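Local coordinates for spore coat polysaccharide biosynthesis protein spsE (Bacillus subtilis, PDB 1VLI) that probably acts as an N-acylneuraminate-9-phosphate synthase of the NeuB family in spore coat polysaccharide biosynthesis, at residues A[204-209]-A[235-240]. Numbering follows the deposited sequence.
Sequences SNLSVI and CAAVRL
Leu-206 reaches across to Ala-236, Ala-237 and Leu-240. Its CB already touches segment 235-240, 3.7 Å from CD1 of Leu-240. CG stands anti to the carbonyl carbon (chi1 -60°), and from there CD1 continues to the helix. CB of Ala-236 lies 3.7 Å from CD1 of Leu-206. The small side chains of Ala-236 and Ala-237 leave the helix backbone within reach of this methyl, consistent with the 3.6 Å approach of Leu-206 CD1 to N of Ala-237. Three residues on, Ile-209 repeats the approach with two branches: CD1 lies 3.8 Å from CB of Ala-237, while CG2 meets the carbonyl O of Leu-240 at 3.7 Å. Leu-240 returns the contact, its CD1 also coming within 3.8 Å of the O of Leu-206. The contact is thus mainly apolar packing within a TIM barrel, in which the turn leading into helix 208-215 packs against the last part of helix 232-239 and the residue that follows it. Strand 220-225, which lies between them in sequence, packs against both, with Phe-223 touched by Leu-206, Ile-209 and Ala-237 and Ile-221 by Ile-209, while Leu-295 and Leu-296 of helix 293-296 meet Ala-236 and Leu-240, respectively.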
ATOM      1  N   SER A 204       1.438 -11.556  13.806  1.00 62.91           N
ATOM      2  CA  SER A 204       0.466 -10.464  13.676  1.00 60.83           C
ATOM      3  C   SER A 204       0.903  -9.166  14.359  1.00 60.72           C
ATOM      4  O   SER A 204       0.654  -8.078  13.827  1.00 60.60           O
ATOM      5  CB  SER A 204      -0.876 -10.891  14.249  1.00 57.27           C
ATOM      6  OG  SER A 204      -1.293 -12.096  13.645  1.00 59.18           O
ATOM      7  N   ASN A 205       1.525  -9.295  15.535  1.00 58.20           N
ATOM      8  CA  ASN A 205       1.820  -8.176  16.419  1.00 55.56           C
ATOM      9  C   ASN A 205       0.714  -7.127  16.473  1.00 54.00           C
ATOM     10  O   ASN A 205       0.962  -5.954  16.231  1.00 56.16           O
ATOM     11  CB  ASN A 205       3.156  -7.529  16.046  1.00 49.77           C
ATOM     12  CG  ASN A 205       4.341  -8.445  16.323  1.00 62.91           C
ATOM     13  OD1 ASN A 205       4.669  -8.780  17.498  1.00 54.07           O
ATOM     14  ND2 ASN A 205       5.005  -8.852  15.249  1.00 54.80           N
ATOM     15  N   LEU A 206      -0.496  -7.546  16.822  1.00 52.17           N
ATOM     16  CA  LEU A 206      -1.646  -6.628  16.878  1.00 50.97           C
ATOM     17  C   LEU A 206      -1.574  -5.506  17.933  1.00 51.68           C
ATOM     18  O   LEU A 206      -2.286  -4.499  17.817  1.00 48.01           O
ATOM     19  CB  LEU A 206      -2.952  -7.414  17.025  1.00 49.66           C
ATOM     20  CG  LEU A 206      -3.345  -8.422  15.945  1.00 55.17           C
ATOM     21  CD1 LEU A 206      -4.820  -8.784  16.067  1.00 56.17           C
ATOM     22  CD2 LEU A 206      -3.073  -7.853  14.563  1.00 55.21           C
ATOM     23  N   SER A 207      -0.726  -5.665  18.966  1.00 52.23           N
ATOM     24  CA  SER A 207      -0.562  -4.573  19.935  1.00 55.43           C
ATOM     25  C   SER A 207      -0.026  -3.299  19.249  1.00 56.61           C
ATOM     26  O   SER A 207      -0.072  -2.219  19.814  1.00 61.05           O
ATOM     27  CB  SER A 207       0.313  -4.985  21.129  1.00 57.15           C
ATOM     28  OG  SER A 207       1.513  -5.550  20.658  1.00 60.31           O
ATOM     29  N   VAL A 208       0.434  -3.429  18.011  1.00 54.85           N
ATOM     30  CA  VAL A 208       0.885  -2.303  17.243  1.00 53.69           C
ATOM     31  C   VAL A 208      -0.240  -1.338  16.895  1.00 58.25           C
ATOM     32  O   VAL A 208      -0.017  -0.122  16.781  1.00 59.04           O
ATOM     33  CB  VAL A 208       1.569  -2.784  15.956  1.00 55.28           C
ATOM     34  CG1 VAL A 208       1.689  -1.654  14.912  1.00 59.10           C
ATOM     35  CG2 VAL A 208       2.920  -3.374  16.269  1.00 53.29           C
ATOM     36  N   ILE A 209      -1.452  -1.872  16.718  1.00 59.83           N
ATOM     37  CA  ILE A 209      -2.592  -1.048  16.336  1.00 57.13           C
ATOM     38  C   ILE A 209      -2.922   0.072  17.354  1.00 55.44           C
ATOM     39  O   ILE A 209      -2.877   1.236  16.957  1.00 55.70           O
ATOM     40  CB  ILE A 209      -3.822  -1.932  15.985  1.00 59.07           C
ATOM     41  CG1 ILE A 209      -3.550  -2.692  14.679  1.00 59.05           C
ATOM     42  CG2 ILE A 209      -5.098  -1.070  15.901  1.00 51.27           C
ATOM     43  CD1 ILE A 209      -4.644  -3.731  14.316  1.00 59.49           C
ATOM     44  N   CYS A 235     -11.108  -9.956  13.402  1.00 51.05           N
ATOM     45  CA  CYS A 235     -11.917  -9.594  14.558  1.00 55.56           C
ATOM     46  C   CYS A 235     -11.107  -9.111  15.767  1.00 55.97           C
ATOM     47  O   CYS A 235     -11.507  -8.167  16.445  1.00 56.08           O
ATOM     48  CB  CYS A 235     -12.782 -10.769  14.987  1.00 57.61           C
ATOM     49  SG  CYS A 235     -14.095 -11.119  13.796  1.00 67.31           S
ATOM     50  N   ALA A 236      -9.975  -9.755  16.037  1.00 55.36           N
ATOM     51  CA  ALA A 236      -9.124  -9.336  17.156  1.00 53.92           C
ATOM     52  C   ALA A 236      -8.643  -7.912  16.881  1.00 54.64           C
ATOM     53  O   ALA A 236      -8.701  -7.063  17.746  1.00 57.24           O
ATOM     54  CB  ALA A 236      -7.973 -10.288  17.329  1.00 50.31           C
ATOM     55  N   ALA A 237      -8.233  -7.639  15.647  1.00 56.33           N
ATOM     56  CA  ALA A 237      -7.812  -6.292  15.233  1.00 55.02           C
ATOM     57  C   ALA A 237      -8.908  -5.251  15.472  1.00 56.01           C
ATOM     58  O   ALA A 237      -8.631  -4.175  16.036  1.00 53.98           O
ATOM     59  CB  ALA A 237      -7.400  -6.290  13.776  1.00 56.49           C
ATOM     60  N   VAL A 238     -10.137  -5.572  15.029  1.00 51.57           N
ATOM     61  CA  VAL A 238     -11.282  -4.684  15.173  1.00 49.71           C
ATOM     62  C   VAL A 238     -11.521  -4.393  16.645  1.00 54.19           C
ATOM     63  O   VAL A 238     -11.733  -3.240  17.035  1.00 54.66           O
ATOM     64  CB  VAL A 238     -12.557  -5.297  14.515  1.00 53.02           C
ATOM     65  CG1 VAL A 238     -13.858  -4.630  15.015  1.00 41.34           C
ATOM     66  CG2 VAL A 238     -12.452  -5.205  13.015  1.00 47.61           C
ATOM     67  N   ARG A 239     -11.451  -5.418  17.483  1.00 56.18           N
ATOM     68  CA  ARG A 239     -11.684  -5.165  18.900  1.00 59.25           C
ATOM     69  C   ARG A 239     -10.481  -4.549  19.634  1.00 61.18           C
ATOM     70  O   ARG A 239     -10.586  -4.228  20.800  1.00 63.96           O
ATOM     71  CB  ARG A 239     -12.409  -6.321  19.614  1.00 61.21           C
ATOM     72  CG  ARG A 239     -11.596  -7.393  20.288  1.00 70.67           C
ATOM     73  CD  ARG A 239     -12.472  -8.600  20.735  1.00 61.13           C
ATOM     74  NE  ARG A 239     -12.396  -9.646  19.722  1.00 69.76           N
ATOM     75  CZ  ARG A 239     -11.522 -10.662  19.725  1.00 71.54           C
ATOM     76  NH1 ARG A 239     -10.649 -10.830  20.748  1.00 53.38           N
ATOM     77  NH2 ARG A 239     -11.531 -11.522  18.691  1.00 59.46           N
ATOM     78  N   LEU A 240      -9.378  -4.343  18.911  1.00 59.20           N
ATOM     79  CA  LEU A 240      -8.261  -3.518  19.351  1.00 58.02           C
ATOM     80  C   LEU A 240      -8.300  -2.135  18.715  1.00 57.18           C
ATOM     81  O   LEU A 240      -7.357  -1.401  18.865  1.00 59.09           O
ATOM     82  CB  LEU A 240      -6.913  -4.164  19.003  1.00 55.83           C
ATOM     83  CG  LEU A 240      -6.485  -5.207  20.033  1.00 61.04           C
ATOM     84  CD1 LEU A 240      -5.336  -6.047  19.554  1.00 53.67           C
ATOM     85  CD2 LEU A 240      -6.130  -4.540  21.317  1.00 57.74           C
TER